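PDB 5ISU: Lmo0135 protein, which is the substrate-binding component CtaP of an ABC transporter and, as in related family 5 solute-binding proteins, probably takes part in peptide uptake. Local coordinates for residues 308-313 and 404-409; 273-278 and 332-337. All blocks are in the same frame, centred on the assembly; numbering follows the deposited sequence.

Contact 1 of 2, residues 308-313 and 404-409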
# COMPACT_ATOMS: atom_id res chain seq x y z
N GLU A 308 -8.38 5.05 6.52
CA GLU A 308 -8.86 6.46 6.56
C GLU A 308 -8.60 7.33 5.35
O GLU A 308 -9.28 8.32 5.15
CB GLU A 308 -8.30 7.17 7.79
CG GLU A 308 -8.77 6.56 9.11
CD GLU A 308 -8.38 7.40 10.32
OE1 GLU A 308 -7.67 8.44 10.18
OE2 GLU A 308 -8.81 7.03 11.43
N ASN A 309 -7.57 6.98 4.59
CA ASN A 309 -7.21 7.70 3.36
C ASN A 309 -8.16 7.43 2.20
O ASN A 309 -8.15 8.18 1.22
CB ASN A 309 -5.81 7.26 2.88
CG ASN A 309 -5.74 5.75 2.62
OD1 ASN A 309 -5.88 4.94 3.55
ND2 ASN A 309 -5.50 5.36 1.36
N THR A 310 -8.94 6.36 2.28
CA THR A 310 -9.78 5.96 1.15
C THR A 310 -11.08 6.72 1.11
O THR A 310 -11.80 6.76 2.10
CB THR A 310 -10.12 4.46 1.24
OG1 THR A 310 -8.91 3.69 1.32
CG2 THR A 310 -10.92 4.02 0.02
N LYS A 311 -11.42 7.29 -0.05
CA LYS A 311 -12.70 8.01 -0.18
C LYS A 311 -13.88 7.23 0.33
O LYS A 311 -14.00 6.03 0.10
CB LYS A 311 -13.02 8.46 -1.61
CG LYS A 311 -12.37 9.76 -2.00
CD LYS A 311 -13.12 10.44 -3.13
CE LYS A 311 -13.23 9.58 -4.38
NZ LYS A 311 -13.92 10.37 -5.44
N TYR A 312 -14.76 7.96 1.01
CA TYR A 312 -16.00 7.44 1.58
C TYR A 312 -15.79 6.62 2.86
O TYR A 312 -16.72 5.98 3.37
CB TYR A 312 -16.84 6.72 0.52
CG TYR A 312 -16.92 7.52 -0.78
CD1 TYR A 312 -17.39 8.83 -0.78
CD2 TYR A 312 -16.51 6.98 -1.99
CE1 TYR A 312 -17.46 9.58 -1.95
CE2 TYR A 312 -16.58 7.71 -3.17
CZ TYR A 312 -17.04 9.01 -3.15
OH TYR A 312 -17.10 9.73 -4.32
N PHE A 313 -14.59 6.67 3.41
CA PHE A 313 -14.35 6.00 4.67
C PHE A 313 -15.33 6.56 5.70
O PHE A 313 -15.61 7.76 5.69
CB PHE A 313 -12.94 6.29 5.17
CG PHE A 313 -12.72 5.89 6.61
CD1 PHE A 313 -12.29 4.63 6.92
CD2 PHE A 313 -12.96 6.79 7.65
CE1 PHE A 313 -12.09 4.24 8.25
CE2 PHE A 313 -12.76 6.42 8.99
CZ PHE A 313 -12.34 5.14 9.29
N ASN A 404 -6.38 5.10 -2.39
CA ASN A 404 -7.37 6.14 -2.10
C ASN A 404 -8.80 5.96 -2.63
O ASN A 404 -9.67 6.74 -2.25
CB ASN A 404 -6.82 7.51 -2.60
CG ASN A 404 -5.55 7.93 -1.87
OD1 ASN A 404 -5.22 7.42 -0.79
ND2 ASN A 404 -4.82 8.88 -2.46
N ASP A 405 -9.03 4.99 -3.51
CA ASP A 405 -10.36 4.74 -4.05
C ASP A 405 -10.82 3.35 -3.60
O ASP A 405 -10.09 2.37 -3.79
CB ASP A 405 -10.42 4.88 -5.58
CG ASP A 405 -11.89 4.81 -6.13
OD1 ASP A 405 -12.51 3.71 -6.08
OD2 ASP A 405 -12.40 5.86 -6.61
N PRO A 406 -12.04 3.26 -3.03
CA PRO A 406 -12.53 1.97 -2.53
C PRO A 406 -12.71 0.89 -3.60
O PRO A 406 -12.78 -0.28 -3.26
CB PRO A 406 -13.87 2.34 -1.87
CG PRO A 406 -14.32 3.57 -2.60
CD PRO A 406 -13.07 4.32 -2.92
N ASP A 407 -12.77 1.26 -4.87
CA ASP A 407 -12.93 0.24 -5.94
C ASP A 407 -11.75 -0.75 -5.97
O ASP A 407 -11.93 -1.91 -6.33
CB ASP A 407 -13.04 0.91 -7.30
CG ASP A 407 -13.33 -0.09 -8.43
OD1 ASP A 407 -14.39 -0.76 -8.40
OD2 ASP A 407 -12.50 -0.19 -9.36
N ALA A 408 -10.56 -0.31 -5.57
CA ALA A 408 -9.41 -1.21 -5.56
C ALA A 408 -9.57 -2.39 -4.57
O ALA A 408 -8.92 -3.42 -4.72
CB ALA A 408 -8.11 -0.43 -5.27
N TYR A 409 -10.46 -2.23 -3.59
CA TYR A 409 -10.69 -3.26 -2.58
C TYR A 409 -11.53 -4.43 -3.07
O TYR A 409 -11.65 -5.42 -2.36
CB TYR A 409 -11.36 -2.67 -1.34
CG TYR A 409 -10.56 -1.67 -0.53
CD1 TYR A 409 -10.27 -0.40 -1.01
CD2 TYR A 409 -10.20 -1.95 0.78
CE1 TYR A 409 -9.58 0.53 -0.23
CE2 TYR A 409 -9.51 -1.04 1.56
CZ TYR A 409 -9.22 0.20 1.06
OH TYR A 409 -8.53 1.09 1.86
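Thr310 and Tyr409 meet tip to tip, hydroxyl against hydroxyl, with Thr310 OG1 2.7 Å from Tyr409 OH, near the plane of the tyrosine ring and at its edge. Thr310 OG1 also bonds to the backbone oxygen of Gly403, and Tyr409 OH to Thr307 OG1. The other branch of Thr310 does apolar work: chi1 of -55° sets OG1 beside the backbone N and leaves CG2 anti to that N, where CG2 lies 3.3 Å from Pro406 N and also meets the ring carbon CD. This is the tight part of the contact, where two loops of a family 5 solute-binding protein, 308-313 and 404-409, lock together. Asn404 grips the first loop twice. Its backbone O accepts from Lys311 N at 2.9 Å, and its OD1 takes an almost perfectly straight bond from Asn309 ND2 at 3.0 Å. The acceptor lies in the amide plane of Asn309 and the donor in the carbonyl plane of Asn404, although the two planes are 66° apart; Asn309 OD1 is held by Thr307. Tyr312 makes a lighter contact, its CD2 4.1 Å from Pro406 CG at the ring's edge; helix 442-458 packs on both side chains, and the tyrosine hydroxyl bonds to Asp442. The solvent side belongs to exposed Lys311, whose NZ stays 4.9 Å from Asp405 OD2, which pairs instead with Arg445. The chemistry implies a junction fixed by directional bonds at Asn404 and Thr310, with the lysine charge adding at most long-range attraction.

Contact 2 of 2, residues 273-278 and 332-337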
# COMPACT_ATOMS: atom_id res chain seq x y z
N LYS A 273 -22.99 -16.58 10.93
CA LYS A 273 -22.83 -15.16 11.24
C LYS A 273 -22.64 -15.05 12.75
O LYS A 273 -21.75 -14.36 13.23
CB LYS A 273 -24.08 -14.41 10.79
CG LYS A 273 -24.06 -12.90 10.96
CD LYS A 273 -25.33 -12.32 10.36
CE LYS A 273 -25.33 -10.80 10.31
NZ LYS A 273 -26.55 -10.25 9.65
N GLU A 274 -23.46 -15.79 13.50
CA GLU A 274 -23.41 -15.80 14.96
C GLU A 274 -22.01 -16.16 15.51
O GLU A 274 -21.50 -15.47 16.42
CB GLU A 274 -24.48 -16.73 15.56
CG GLU A 274 -25.93 -16.22 15.47
CD GLU A 274 -26.54 -16.18 14.06
OE1 GLU A 274 -25.84 -16.46 13.06
OE2 GLU A 274 -27.75 -15.87 13.96
N LEU A 275 -21.39 -17.19 14.95
CA LEU A 275 -20.05 -17.57 15.40
C LEU A 275 -19.04 -16.47 15.11
O LEU A 275 -18.23 -16.14 15.98
CB LEU A 275 -19.59 -18.87 14.75
CG LEU A 275 -18.24 -19.42 15.25
CD1 LEU A 275 -18.21 -19.56 16.77
CD2 LEU A 275 -17.93 -20.74 14.58
N ARG A 276 -19.10 -15.90 13.90
CA ARG A 276 -18.20 -14.82 13.51
C ARG A 276 -18.35 -13.61 14.42
O ARG A 276 -17.35 -12.96 14.77
CB ARG A 276 -18.40 -14.41 12.04
CG ARG A 276 -18.07 -15.51 11.04
CD ARG A 276 -17.83 -15.00 9.64
NE ARG A 276 -18.98 -14.29 9.08
CZ ARG A 276 -19.99 -14.86 8.40
NH1 ARG A 276 -20.04 -16.17 8.21
NH2 ARG A 276 -20.97 -14.09 7.93
N GLN A 277 -19.59 -13.31 14.81
CA GLN A 277 -19.87 -12.20 15.71
C GLN A 277 -19.39 -12.50 17.12
O GLN A 277 -18.88 -11.61 17.82
CB GLN A 277 -21.35 -11.86 15.71
CG GLN A 277 -21.86 -11.25 14.42
CD GLN A 277 -23.37 -11.04 14.42
OE1 GLN A 277 -24.08 -11.65 15.21
NE2 GLN A 277 -23.85 -10.18 13.53
N ALA A 278 -19.54 -13.76 17.54
CA ALA A 278 -19.04 -14.16 18.86
C ALA A 278 -17.52 -13.95 18.95
O ALA A 278 -17.02 -13.47 19.97
CB ALA A 278 -19.39 -15.61 19.15
N LYS A 332 -23.33 -20.14 21.71
CA LYS A 332 -24.40 -21.10 22.06
C LYS A 332 -25.38 -21.20 20.88
O LYS A 332 -25.55 -22.28 20.31
CB LYS A 332 -25.13 -20.62 23.33
CG LYS A 332 -26.34 -21.43 23.80
CD LYS A 332 -25.98 -22.75 24.45
CE LYS A 332 -27.22 -23.42 25.05
NZ LYS A 332 -26.91 -24.67 25.79
N GLU A 333 -25.98 -20.07 20.51
CA GLU A 333 -26.93 -19.98 19.38
C GLU A 333 -26.33 -20.48 18.07
O GLU A 333 -27.05 -20.91 17.18
CB GLU A 333 -27.37 -18.53 19.14
CG GLU A 333 -28.19 -17.88 20.25
CD GLU A 333 -28.48 -16.40 19.97
OE1 GLU A 333 -28.23 -15.93 18.83
OE2 GLU A 333 -28.96 -15.71 20.89
N SER A 334 -25.00 -20.39 17.96
CA SER A 334 -24.29 -20.84 16.77
C SER A 334 -24.55 -22.32 16.44
O SER A 334 -24.83 -22.66 15.28
CB SER A 334 -22.79 -20.64 16.97
OG SER A 334 -22.06 -21.13 15.87
N GLY A 335 -24.45 -23.16 17.46
CA GLY A 335 -24.58 -24.60 17.32
C GLY A 335 -23.20 -25.21 17.12
O GLY A 335 -23.06 -26.39 16.80
N PHE A 336 -22.17 -24.39 17.31
CA PHE A 336 -20.79 -24.83 17.19
C PHE A 336 -20.47 -25.76 18.35
O PHE A 336 -20.69 -25.41 19.51
CB PHE A 336 -19.86 -23.59 17.18
CG PHE A 336 -18.39 -23.92 17.23
CD1 PHE A 336 -17.74 -24.39 16.10
CD2 PHE A 336 -17.66 -23.72 18.39
CE1 PHE A 336 -16.38 -24.68 16.13
CE2 PHE A 336 -16.30 -24.00 18.44
CZ PHE A 336 -15.66 -24.49 17.30
N ASP A 337 -19.98 -26.95 18.04
CA ASP A 337 -19.61 -27.88 19.10
C ASP A 337 -18.22 -27.54 19.57
O ASP A 337 -17.23 -27.83 18.89
CB ASP A 337 -19.72 -29.33 18.66
CG ASP A 337 -21.15 -29.81 18.60
OD1 ASP A 337 -22.07 -28.96 18.54
OD2 ASP A 337 -21.37 -31.04 18.64
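The backbones come nearest at Glu274 and Ser334, whose CA atoms lie 5.4 Å apart, where the first turn of helix 273-281 meets the C-terminal end of helix 324-334. At the surface of a periplasmic-binding-protein-type fold, one helix thus packs against the C-terminal end of another, which a glycine with positive phi terminates: after Ser334 the chain leaves the helix through Gly335 (phi 93°), and Phe336 comes back toward the first helix. Leu275 carries the apolar side of the contact. Its CG is anti to the backbone N (chi1 -175°), and the CD2 methyl beyond it approaches the Phe336 ring obliquely, 4.0 Å from CD1 and slightly farther from CG. Ala269 touches both side chains and Leu270 packs on the leucine, extending this small apolar patch into the loop that precedes the helix. On the outer side the contact thins. Glu274, bent at its second torsion (chi2 70°), and the extended Glu333 cross at about a right angle, with Glu274 CG 4.1 Å from Glu333 OE1. Their nearest carboxylate oxygens, Glu274 OE2 and Glu333 OE1, remain 4.9 Å apart, a pairing of like charges that would be mildly repulsive if both are ionised. The two segments touch through van der Waals contacts alone, with no polar bond between them. Between the apolar and acidic sides sits Ser334, whose OG rests 3.5 Å from Leu275 CB.

Overall arrangement
Contacts 1 and 2 illustrate how one chain can be tied together in different ways at different depths. Their centres are about 31 Å apart and their nearest atoms about 16 Å, so they do not touch. The centre of contact 1 is about 12 Å, that of contact 2 about 34 Å, from the centre of the chain. Along the sequence the segments alternate: 273-278, 308-313, 332-337, 404-409. Helix 324-334 follows the loop holding 308-313, and strand 395-400, part of the seven-stranded mixed sheet, leads into the loop holding 404-409. Contact 1 joins two loops nearer the centre with mainly polar bonds, whereas contact 2 joins two helices at the surface.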